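Local coordinates for protein HemO (Neisseria meningitidis, PDB 1J77) that binds heme and probably opens its porphyrin ring by oxidation, as a heme oxygenase, at residues A[13-18]-A[175-180]; A[30-35]-A[198-203]; A[43-48]-A[139-144]. All coordinates share one frame; numbering follows the deposited sequence.

Interaction 1. Residues A[13-18]-A[175-180]; sequences KRLKAD and QGAREA. With HEM (protoporphyrin IX containing Fe), chain B.
Arg178 reaches across from helix 167-192 to the backbone of Asp18, its NH2 lying 3.4 Å from the carbonyl oxygen Asp18 O. The bond is weak because it is long, although it is fairly straight (161° at the hydrogen), and the oxygen sits at the edge of the guanidinium group, in its plane. The Arg178 chain is extended from CG to NE, and this carries the charged end over to the other helix. The carboxylate of Asp18 adds charge without a bond: Asp18 OD2 is 4.4 Å from Arg178 NH2 but well out of the guanidinium plane, so no N-H points at it. An arginine suits this exposed flank, since it can reach a carbonyl and still lie near an acid. On its own helix, Gln175 NE2 donates to Glu179 OE2 at 2.9 Å, using the anti lone pair of that oxygen; Glu179 also forms a salt bridge with Lys106.

These two helices belong to the all-helical heme oxygenase fold. Helix 11-32 is the proximal one, for it also carries the iron ligand His23. Lys16 turns from the same helix to the heme. CG lies anti to the backbone N (chi1 -175°), which sends the chain along one propionate: Lys16 CD is 3.6 Å from heme O2D, and Lys16 NZ is 3.7 Å from the same oxygen after a bend at chi4. A long, positively charged side chain fits beside such an anion, though NZ is too distant for a hydrogen bond; Tyr112 OH is hydrogen-bonded to the heme.

Deeper between the helices the contact is apolar. Leu15 CD2 meets Ala177 CB at 4.0 Å, the small methyl of the alanine accepting a branch of the leucine, while Leu15 also touches Ile174 and Tyr112.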
loop_
_atom_site.group_PDB
_atom_site.type_symbol
_atom_site.label_atom_id
_atom_site.label_comp_id
_atom_site.label_asym_id
_atom_site.label_seq_id
_atom_site.Cartn_x
_atom_site.Cartn_y
_atom_site.Cartn_z
ATOM N N LYS A 13 -14.245 0.078 10.009
ATOM C CA LYS A 13 -13.813 0.879 11.174
ATOM C C LYS A 13 -13.022 0.053 12.150
ATOM O O LYS A 13 -12.200 0.590 12.907
ATOM C CB LYS A 13 -15.034 1.484 11.903
ATOM C CG LYS A 13 -15.545 2.671 11.205
ATOM C CD LYS A 13 -16.829 3.224 11.805
ATOM C CE LYS A 13 -17.205 4.511 11.096
ATOM N NZ LYS A 13 -18.574 4.980 11.476
ATOM N N ARG A 14 -13.283 -1.235 12.198
ATOM C CA ARG A 14 -12.585 -2.110 13.079
ATOM C C ARG A 14 -11.186 -2.349 12.486
ATOM O O ARG A 14 -10.177 -2.355 13.234
ATOM C CB ARG A 14 -13.371 -3.381 13.308
ATOM C CG ARG A 14 -14.718 -3.096 14.035
ATOM C CD ARG A 14 -15.368 -4.322 14.662
ATOM N NE ARG A 14 -16.193 -5.104 13.731
ATOM C CZ ARG A 14 -17.429 -4.757 13.347
ATOM N NH1 ARG A 14 -18.117 -5.519 12.495
ATOM N NH2 ARG A 14 -17.968 -3.630 13.771
ATOM N N LEU A 15 -11.114 -2.496 11.161
ATOM C CA LEU A 15 -9.834 -2.646 10.471
ATOM C C LEU A 15 -8.962 -1.449 10.824
ATOM O O LEU A 15 -7.791 -1.619 11.232
ATOM C CB LEU A 15 -10.042 -2.715 8.952
ATOM C CG LEU A 15 -10.332 -4.116 8.412
ATOM C CD1 LEU A 15 -10.970 -4.027 7.085
ATOM C CD2 LEU A 15 -9.061 -4.900 8.328
ATOM N N LYS A 16 -9.497 -0.244 10.622
ATOM C CA LYS A 16 -8.763 1.007 10.935
ATOM C C LYS A 16 -8.324 1.040 12.386
ATOM O O LYS A 16 -7.160 1.313 12.693
ATOM C CB LYS A 16 -9.641 2.243 10.677
ATOM C CG LYS A 16 -8.916 3.586 10.873
ATOM C CD LYS A 16 -9.822 4.746 10.491
ATOM C CE LYS A 16 -9.293 6.086 10.982
ATOM N NZ LYS A 16 -8.121 6.524 10.189
ATOM N N ALA A 17 -9.249 0.827 13.307
ATOM C CA ALA A 17 -8.936 0.835 14.751
ATOM C C ALA A 17 -7.798 -0.087 15.138
ATOM O O ALA A 17 -6.862 0.336 15.852
ATOM C CB ALA A 17 -10.199 0.485 15.584
ATOM N N ASP A 18 -7.852 -1.327 14.667
ATOM C CA ASP A 18 -6.927 -2.368 15.039
ATOM C C ASP A 18 -5.562 -2.187 14.347
ATOM O O ASP A 18 -4.630 -2.859 14.736
ATOM C CB ASP A 18 -7.483 -3.809 14.770
ATOM C CG ASP A 18 -8.664 -4.179 15.645
ATOM O OD1 ASP A 18 -8.956 -3.437 16.599
ATOM O OD2 ASP A 18 -9.317 -5.233 15.456
ATOM N N GLN A 175 -6.067 -9.677 10.865
ATOM C CA GLN A 175 -4.740 -10.266 10.945
ATOM C C GLN A 175 -3.991 -10.140 9.603
ATOM O O GLN A 175 -2.808 -9.857 9.628
ATOM C CB GLN A 175 -4.772 -11.716 11.416
ATOM C CG GLN A 175 -3.417 -12.359 11.552
ATOM C CD GLN A 175 -2.528 -11.679 12.595
ATOM O OE1 GLN A 175 -3.024 -11.046 13.562
ATOM N NE2 GLN A 175 -1.224 -11.840 12.428
ATOM N N GLY A 176 -4.671 -10.377 8.479
ATOM C CA GLY A 176 -4.113 -10.163 7.151
ATOM C C GLY A 176 -3.560 -8.739 7.014
ATOM O O GLY A 176 -2.457 -8.575 6.519
ATOM N N ALA A 177 -4.343 -7.737 7.367
ATOM C CA ALA A 177 -3.926 -6.331 7.312
ATOM C C ALA A 177 -2.692 -6.077 8.204
ATOM O O ALA A 177 -1.724 -5.457 7.756
ATOM C CB ALA A 177 -5.101 -5.395 7.703
ATOM N N ARG A 178 -2.659 -6.668 9.389
ATOM C CA ARG A 178 -1.472 -6.537 10.257
ATOM C C ARG A 178 -0.228 -7.102 9.512
ATOM O O ARG A 178 0.855 -6.508 9.514
ATOM C CB ARG A 178 -1.672 -7.262 11.619
ATOM C CG ARG A 178 -2.687 -6.597 12.544
ATOM C CD ARG A 178 -2.886 -7.262 13.878
ATOM N NE ARG A 178 -3.705 -6.374 14.684
ATOM C CZ ARG A 178 -4.357 -6.723 15.776
ATOM N NH1 ARG A 178 -4.298 -7.970 16.218
ATOM N NH2 ARG A 178 -5.070 -5.805 16.423
ATOM N N GLU A 179 -0.401 -8.263 8.886
ATOM C CA GLU A 179 0.664 -8.923 8.157
ATOM C C GLU A 179 1.105 -8.168 6.913
ATOM O O GLU A 179 2.306 -8.166 6.610
ATOM C CB GLU A 179 0.323 -10.381 7.854
ATOM C CG GLU A 179 0.217 -11.217 9.133
ATOM C CD GLU A 179 -0.271 -12.630 8.924
ATOM O OE1 GLU A 179 -0.153 -13.141 7.797
ATOM O OE2 GLU A 179 -0.691 -13.240 9.926
ATOM N N ALA A 180 0.187 -7.486 6.223
ATOM C CA ALA A 180 0.515 -6.649 5.028
ATOM C C ALA A 180 1.388 -5.473 5.454
ATOM O O ALA A 180 2.419 -5.222 4.837
ATOM C CB ALA A 180 -0.684 -6.178 4.386
HETATM C CHA HEM B . -4.733 6.269 5.472
HETATM C CHB HEM B . -0.735 8.997 5.613
HETATM C CHC HEM B . 1.888 5.205 4.019
HETATM C CHD HEM B . -2.057 2.359 4.353
HETATM C C1A HEM B . -3.896 7.354 5.554
HETATM C C2A HEM B . -4.307 8.759 5.776
HETATM C C3A HEM B . -3.188 9.479 5.810
HETATM C C4A HEM B . -2.041 8.601 5.631
HETATM C CMA HEM B . -3.109 11.012 6.022
HETATM C CAA HEM B . -5.739 9.358 5.886
HETATM C CBA HEM B . -6.159 9.869 4.507
HETATM C CGA HEM B . -7.601 10.336 4.488
HETATM O O1A HEM B . -8.374 9.931 5.406
HETATM O O2A HEM B . -7.952 11.127 3.561
HETATM C C1B HEM B . 0.334 8.222 5.189
HETATM C C2B HEM B . 1.681 8.693 5.024
HETATM C C3B HEM B . 2.435 7.633 4.612
HETATM C C4B HEM B . 1.533 6.495 4.443
HETATM C CMB HEM B . 2.073 10.165 5.310
HETATM C CAB HEM B . 3.920 7.617 4.244
HETATM C CBB HEM B . 4.804 8.371 4.888
HETATM C C1C HEM B . 1.034 4.138 3.921
HETATM C C2C HEM B . 1.373 2.818 3.393
HETATM C C3C HEM B . 0.299 2.029 3.548
HETATM C C4C HEM B . -0.793 2.810 4.061
HETATM C CMC HEM B . 2.778 2.432 2.908
HETATM C CAC HEM B . 0.142 0.558 3.186
HETATM C CBC HEM B . 1.222 -0.202 3.031
HETATM C C1D HEM B . -3.093 3.171 4.691
HETATM C C2D HEM B . -4.428 2.670 4.889
HETATM C C3D HEM B . -5.261 3.857 5.257
HETATM C C4D HEM B . -4.342 4.968 5.226
HETATM C CMD HEM B . -4.864 1.209 4.760
HETATM C CAD HEM B . -6.766 3.925 5.517
HETATM C CBD HEM B . -7.099 4.166 6.960
HETATM C CGD HEM B . -8.608 4.083 7.022
HETATM O O1D HEM B . -9.122 2.950 7.187
HETATM O O2D HEM B . -9.284 5.157 6.973
HETATM N NA HEM B . -2.525 7.315 5.461
HETATM N NB HEM B . 0.289 6.874 4.867
HETATM N NC HEM B . -0.278 4.078 4.289
HETATM N ND HEM B . -3.041 4.556 4.901
HETATM FE FE HEM B . -1.388 5.686 4.989
HETATM O O HOH W 1 -1.739 6.035 3.101
#

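Interaction 2. Residues A[30-35]-A[198-203]; sequences VMSVQP and AEAPEG. With HEM (protoporphyrin IX containing Fe), chain B.
Ser32 meets Ala200 and Pro201; the flat group beside residues 30-35 is the heme, which they meet at its edge, at one vinyl, while its two faces hold the axial ligands of the iron, a water O 1.9 Å from heme FE on one side and His23 on the other. In this heme oxygenase fold the contact lies at the surface, where the proximal helix 11-32 ends and the loop after helix 167-192 passes by. Val30 and Met31 pack against the vinyl: Met31 CG is 3.7 Å from heme CBB, and Val30 CG1 is 3.8 Å from the same carbon. A flexible thioether, bent at chi2 and chi3, and a branched aliphatic group both suit an apolar substituent.

Ser32 instead directs its bond from CA to CB toward the loop. Its OG lies beside the backbone N (chi1 -63°) and is hydrogen-bonded to Asn28 O one turn earlier. The loop is held to helix 167-192 by Glu199, which forms salt bridges with Arg189 and Lys185. With the hydroxyl bonded within its helix, the apolar carbons of Ala200 and Pro201 lie against it: Ser32 OG is 3.4 Å from Ala200 CB and likewise 3.4 Å from Pro201 CD.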
loop_
_atom_site.group_PDB
_atom_site.type_symbol
_atom_site.label_atom_id
_atom_site.label_comp_id
_atom_site.label_asym_id
_atom_site.label_seq_id
_atom_site.Cartn_x
_atom_site.Cartn_y
_atom_site.Cartn_z
ATOM N N VAL A 30 8.887 5.203 6.798
ATOM C CA VAL A 30 9.060 5.677 5.431
ATOM C C VAL A 30 9.710 7.086 5.480
ATOM O O VAL A 30 10.707 7.365 4.817
ATOM C CB VAL A 30 7.726 5.765 4.681
ATOM C CG1 VAL A 30 7.844 6.647 3.393
ATOM C CG2 VAL A 30 7.171 4.334 4.386
ATOM N N MET A 31 9.141 7.960 6.273
ATOM C CA MET A 31 9.742 9.293 6.320
ATOM C C MET A 31 11.147 9.329 6.902
ATOM O O MET A 31 11.986 10.060 6.393
ATOM C CB MET A 31 8.820 10.238 7.019
ATOM C CG MET A 31 7.465 10.394 6.357
ATOM S SD MET A 31 7.564 10.887 4.604
ATOM C CE MET A 31 8.310 12.477 4.755
ATOM N N SER A 32 11.448 8.451 7.855
ATOM C CA SER A 32 12.781 8.476 8.457
ATOM C C SER A 32 13.864 8.108 7.450
ATOM O O SER A 32 15.035 8.527 7.613
ATOM C CB SER A 32 12.914 7.511 9.623
ATOM O OG SER A 32 12.077 7.835 10.657
ATOM N N VAL A 33 13.553 7.295 6.432
ATOM C CA VAL A 33 14.608 6.865 5.499
ATOM C C VAL A 33 14.765 7.851 4.324
ATOM O O VAL A 33 15.560 7.612 3.440
ATOM C CB VAL A 33 14.378 5.405 4.972
ATOM C CG1 VAL A 33 14.558 4.425 6.138
ATOM C CG2 VAL A 33 13.065 5.256 4.280
ATOM N N GLN A 34 14.038 8.967 4.386
ATOM C CA GLN A 34 14.257 10.069 3.462
ATOM C C GLN A 34 14.076 9.671 1.984
ATOM O O GLN A 34 15.027 9.700 1.178
ATOM C CB GLN A 34 15.650 10.636 3.736
ATOM C CG GLN A 34 15.729 11.535 5.010
ATOM C CD GLN A 34 15.340 13.000 4.792
ATOM O OE1 GLN A 34 15.342 13.824 5.746
ATOM N NE2 GLN A 34 15.103 13.370 3.548
ATOM N N PRO A 35 12.843 9.299 1.632
ATOM C CA PRO A 35 12.586 8.879 0.238
ATOM C C PRO A 35 12.751 9.987 -0.784
ATOM O O PRO A 35 12.935 9.645 -1.953
ATOM C CB PRO A 35 11.124 8.414 0.242
ATOM C CG PRO A 35 10.620 8.620 1.639
ATOM C CD PRO A 35 11.617 9.347 2.431
ATOM N N ALA A 198 14.066 -2.841 12.543
ATOM C CA ALA A 198 14.349 -1.397 12.694
ATOM C C ALA A 198 13.069 -0.588 12.567
ATOM O O ALA A 198 12.153 -0.951 11.801
ATOM C CB ALA A 198 15.284 -0.952 11.635
ATOM N N GLU A 199 12.992 0.456 13.363
ATOM C CA GLU A 199 11.860 1.353 13.375
ATOM C C GLU A 199 12.314 2.801 13.357
ATOM O O GLU A 199 13.495 3.120 13.565
ATOM C CB GLU A 199 11.003 1.130 14.650
ATOM C CG GLU A 199 10.424 -0.277 14.722
ATOM C CD GLU A 199 9.201 -0.575 13.837
ATOM O OE1 GLU A 199 8.842 -1.773 13.669
ATOM O OE2 GLU A 199 8.568 0.344 13.341
ATOM N N ALA A 200 11.384 3.706 13.116
ATOM C CA ALA A 200 11.638 5.110 13.242
ATOM C C ALA A 200 12.023 5.454 14.677
ATOM O O ALA A 200 11.780 4.700 15.636
ATOM C CB ALA A 200 10.353 5.909 12.830
ATOM N N PRO A 201 12.729 6.559 14.854
ATOM C CA PRO A 201 13.075 6.977 16.218
ATOM C C PRO A 201 11.855 6.971 17.131
ATOM O O PRO A 201 10.820 7.525 16.808
ATOM C CB PRO A 201 13.590 8.377 16.023
ATOM C CG PRO A 201 14.130 8.400 14.581
ATOM C CD PRO A 201 13.162 7.535 13.831
ATOM N N GLU A 202 12.042 6.424 18.325
ATOM C CA GLU A 202 10.935 6.300 19.241
ATOM C C GLU A 202 10.360 7.617 19.640
ATOM O O GLU A 202 11.096 8.542 20.029
ATOM C CB GLU A 202 11.280 5.533 20.496
ATOM C CG GLU A 202 9.984 5.373 21.305
ATOM C CD GLU A 202 10.115 4.487 22.518
ATOM O OE1 GLU A 202 9.048 4.075 23.075
ATOM O OE2 GLU A 202 11.273 4.209 22.880
ATOM N N GLY A 203 9.036 7.687 19.606
ATOM C CA GLY A 203 8.307 8.879 19.981
ATOM C C GLY A 203 7.946 9.761 18.806
ATOM O O GLY A 203 7.179 10.672 18.945
HETATM C CHA HEM B . -4.733 6.269 5.472
HETATM C CHB HEM B . -0.735 8.997 5.613
HETATM C CHC HEM B . 1.888 5.205 4.019
HETATM C CHD HEM B . -2.057 2.359 4.353
HETATM C C1A HEM B . -3.896 7.354 5.554
HETATM C C2A HEM B . -4.307 8.759 5.776
HETATM C C3A HEM B . -3.188 9.479 5.810
HETATM C C4A HEM B . -2.041 8.601 5.631
HETATM C CMA HEM B . -3.109 11.012 6.022
HETATM C CAA HEM B . -5.739 9.358 5.886
HETATM C CBA HEM B . -6.159 9.869 4.507
HETATM C CGA HEM B . -7.601 10.336 4.488
HETATM O O1A HEM B . -8.374 9.931 5.406
HETATM O O2A HEM B . -7.952 11.127 3.561
HETATM C C1B HEM B . 0.334 8.222 5.189
HETATM C C2B HEM B . 1.681 8.693 5.024
HETATM C C3B HEM B . 2.435 7.633 4.612
HETATM C C4B HEM B . 1.533 6.495 4.443
HETATM C CMB HEM B . 2.073 10.165 5.310
HETATM C CAB HEM B . 3.920 7.617 4.244
HETATM C CBB HEM B . 4.804 8.371 4.888
HETATM C C1C HEM B . 1.034 4.138 3.921
HETATM C C2C HEM B . 1.373 2.818 3.393
HETATM C C3C HEM B . 0.299 2.029 3.548
HETATM C C4C HEM B . -0.793 2.810 4.061
HETATM C CMC HEM B . 2.778 2.432 2.908
HETATM C CAC HEM B . 0.142 0.558 3.186
HETATM C CBC HEM B . 1.222 -0.202 3.031
HETATM C C1D HEM B . -3.093 3.171 4.691
HETATM C C2D HEM B . -4.428 2.670 4.889
HETATM C C3D HEM B . -5.261 3.857 5.257
HETATM C C4D HEM B . -4.342 4.968 5.226
HETATM C CMD HEM B . -4.864 1.209 4.760
HETATM C CAD HEM B . -6.766 3.925 5.517
HETATM C CBD HEM B . -7.099 4.166 6.960
HETATM C CGD HEM B . -8.608 4.083 7.022
HETATM O O1D HEM B . -9.122 2.950 7.187
HETATM O O2D HEM B . -9.284 5.157 6.973
HETATM N NA HEM B . -2.525 7.315 5.461
HETATM N NB HEM B . 0.289 6.874 4.867
HETATM N NC HEM B . -0.278 4.078 4.289
HETATM N ND HEM B . -3.041 4.556 4.901
HETATM FE FE HEM B . -1.388 5.686 4.989
HETATM O O HOH W 1 -1.739 6.035 3.101
#

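Interaction 3. Residues A[43-48]-A[139-144]; sequences IKFLKL and ARHLAP
His141 points the CE1-NE2 end of its imidazole at Leu46 and Phe45 of helix 39-60, and its bond from CA to CB already points toward that helix. From CB, the ring carbon CG is set between the backbone N and the carbonyl carbon (chi1 85°), a crowded position that sends the ring out toward the helix. One face is covered by its own neighbour in the chain, Leu142, whose CG stands 3.5 Å above the ring plane and is offset toward the rim. Going round the ring, His141 ND1 lies 3.9 Å from Leu46 CD2 and is hydrogen-bonded to Asp84. The next atom, His141 CE1, makes the closest approach of the contact, 3.5 Å from the same methyl, Leu46 CD2. At the far nitrogen, His141 NE2 is 4.2 Å from Phe45 CE2, which lies at the edge of the imidazole near its plane, and Gln49 of the same helix 39-60 supplies a hydrogen-bonding oxygen.

The contact joins helix 39-60 to the connection between helices 122-129 and 149-162 in the heme oxygenase fold. Leucine and phenylalanine suit the buried helix surface: Leu46 brings CD2 against the imidazole and also packs on Leu85, whereas the flat ring of Phe45, with CG anti to the backbone N (chi1 179°), reaches both the histidine and Tyr184. The side chain of Phe45 is about 6 Å from the heme, consistent with a layer behind the pocket.

A histidine can serve here because its carbons pack on hydrocarbon while both nitrogens find polar partners. With Gln49 OE1 as placed, both nitrogens face oxygens, and the nearby carboxylate of Asp84 would be expected to favour a protonated ring.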
loop_
_atom_site.group_PDB
_atom_site.type_symbol
_atom_site.label_atom_id
_atom_site.label_comp_id
_atom_site.label_asym_id
_atom_site.label_seq_id
_atom_site.Cartn_x
_atom_site.Cartn_y
_atom_site.Cartn_z
ATOM N N ILE A 43 14.356 6.170 -5.875
ATOM C CA ILE A 43 14.335 4.889 -6.593
ATOM C C ILE A 43 14.198 3.755 -5.582
ATOM O O ILE A 43 13.469 2.781 -5.819
ATOM C CB ILE A 43 15.578 4.759 -7.522
ATOM C CG1 ILE A 43 15.349 5.601 -8.775
ATOM C CG2 ILE A 43 15.811 3.334 -7.849
ATOM C CD1 ILE A 43 16.591 5.857 -9.627
ATOM N N LYS A 44 14.839 3.880 -4.439
ATOM C CA LYS A 44 14.674 2.884 -3.379
ATOM C C LYS A 44 13.217 2.794 -2.946
ATOM O O LYS A 44 12.683 1.687 -2.715
ATOM C CB LYS A 44 15.546 3.256 -2.191
ATOM C CG LYS A 44 16.942 3.820 -2.601
ATOM C CD LYS A 44 17.811 4.056 -1.361
ATOM C CE LYS A 44 19.234 4.375 -1.681
ATOM N NZ LYS A 44 20.075 3.926 -0.559
ATOM N N PHE A 45 12.573 3.923 -2.863
ATOM C CA PHE A 45 11.183 3.998 -2.504
ATOM C C PHE A 45 10.341 3.323 -3.576
ATOM O O PHE A 45 9.422 2.587 -3.280
ATOM C CB PHE A 45 10.755 5.443 -2.303
ATOM C CG PHE A 45 9.343 5.599 -1.959
ATOM C CD1 PHE A 45 8.903 5.131 -0.747
ATOM C CD2 PHE A 45 8.432 6.184 -2.838
ATOM C CE1 PHE A 45 7.579 5.201 -0.422
ATOM C CE2 PHE A 45 7.095 6.277 -2.493
ATOM C CZ PHE A 45 6.697 5.820 -1.269
ATOM N N LEU A 46 10.614 3.646 -4.836
ATOM C CA LEU A 46 9.857 3.027 -5.913
ATOM C C LEU A 46 10.041 1.507 -5.909
ATOM O O LEU A 46 9.085 0.761 -6.246
ATOM C CB LEU A 46 10.313 3.619 -7.255
ATOM C CG LEU A 46 9.844 5.030 -7.625
ATOM C CD1 LEU A 46 10.318 5.374 -9.034
ATOM C CD2 LEU A 46 8.399 5.294 -7.527
ATOM N N LYS A 47 11.237 1.017 -5.618
ATOM C CA LYS A 47 11.506 -0.436 -5.549
ATOM C C LYS A 47 10.628 -1.088 -4.458
ATOM O O LYS A 47 9.951 -2.105 -4.698
ATOM C CB LYS A 47 13.013 -0.762 -5.419
ATOM C CG LYS A 47 13.762 -0.461 -6.667
ATOM C CD LYS A 47 15.212 -0.545 -6.416
ATOM C CE LYS A 47 15.988 -0.196 -7.703
ATOM N NZ LYS A 47 17.453 -0.404 -7.482
ATOM N N LEU A 48 10.590 -0.477 -3.289
ATOM C CA LEU A 48 9.768 -0.922 -2.194
ATOM C C LEU A 48 8.281 -0.948 -2.610
ATOM O O LEU A 48 7.601 -1.968 -2.408
ATOM C CB LEU A 48 10.012 -0.037 -0.972
ATOM C CG LEU A 48 8.854 0.121 0.019
ATOM C CD1 LEU A 48 8.659 -1.193 0.718
ATOM C CD2 LEU A 48 9.195 1.293 0.992
ATOM N N ALA A 139 5.715 9.883 -10.614
ATOM C CA ALA A 139 4.763 9.768 -9.482
ATOM C C ALA A 139 3.333 9.367 -9.919
ATOM O O ALA A 139 2.328 9.729 -9.308
ATOM C CB ALA A 139 4.763 11.060 -8.642
ATOM N N ARG A 140 3.266 8.658 -11.035
ATOM C CA ARG A 140 1.992 8.146 -11.563
ATOM C C ARG A 140 1.228 7.320 -10.520
ATOM O O ARG A 140 -0.005 7.454 -10.371
ATOM C CB ARG A 140 2.338 7.296 -12.800
ATOM C CG ARG A 140 3.261 7.975 -13.917
ATOM C CD ARG A 140 3.891 6.958 -14.872
ATOM N NE ARG A 140 4.695 7.520 -15.951
ATOM C CZ ARG A 140 4.236 7.917 -17.142
ATOM N NH1 ARG A 140 2.963 7.862 -17.440
ATOM N NH2 ARG A 140 5.058 8.374 -18.059
ATOM N N HIS A 141 1.959 6.473 -9.790
ATOM C CA HIS A 141 1.334 5.584 -8.787
ATOM C C HIS A 141 0.767 6.282 -7.567
ATOM O O HIS A 141 -0.100 5.724 -6.870
ATOM C CB HIS A 141 2.283 4.457 -8.378
ATOM C CG HIS A 141 3.248 4.821 -7.299
ATOM N ND1 HIS A 141 4.469 5.401 -7.548
ATOM C CD2 HIS A 141 3.183 4.621 -5.963
ATOM C CE1 HIS A 141 5.113 5.557 -6.397
ATOM N NE2 HIS A 141 4.346 5.105 -5.424
ATOM N N LEU A 142 1.167 7.546 -7.382
ATOM C CA LEU A 142 0.725 8.355 -6.248
ATOM C C LEU A 142 -0.356 9.347 -6.590
ATOM O O LEU A 142 -0.961 9.944 -5.708
ATOM C CB LEU A 142 1.921 9.127 -5.659
ATOM C CG LEU A 142 3.068 8.326 -5.027
ATOM C CD1 LEU A 142 4.309 9.200 -4.665
ATOM C CD2 LEU A 142 2.617 7.581 -3.813
ATOM N N ALA A 143 -0.636 9.493 -7.878
ATOM C CA ALA A 143 -1.666 10.427 -8.303
ATOM C C ALA A 143 -3.043 9.982 -7.796
ATOM O O ALA A 143 -3.310 8.779 -7.570
ATOM C CB ALA A 143 -1.651 10.538 -9.776
ATOM N N PRO A 144 -3.911 10.953 -7.582
ATOM C CA PRO A 144 -5.237 10.711 -7.014
ATOM C C PRO A 144 -6.141 9.948 -7.967
ATOM O O PRO A 144 -5.978 10.112 -9.173
ATOM C CB PRO A 144 -5.812 12.122 -6.837
ATOM C CG PRO A 144 -4.894 13.030 -7.401
ATOM C CD PRO A 144 -3.684 12.362 -7.947
#

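From the N terminus, helix 11-32 supplies the first segment of interaction 1 near its start and that of interaction 2 at its end; helix 39-60 then begins interaction 3. Interaction 3 closes first, at 139-144, within the spans of the other two. Interaction 1 closes at 175-180 and interaction 2 at 198-203, so their loops cross. Thus helix 167-192 is tied to one end of the proximal helix and the loop after it to the other, with the heme touched by both contacts. Interactions 2 and 3 adjoin where Pro35 and Val30 pack on Phe45, whereas interactions 1 and 3 lie on opposite sides of the chain's centre.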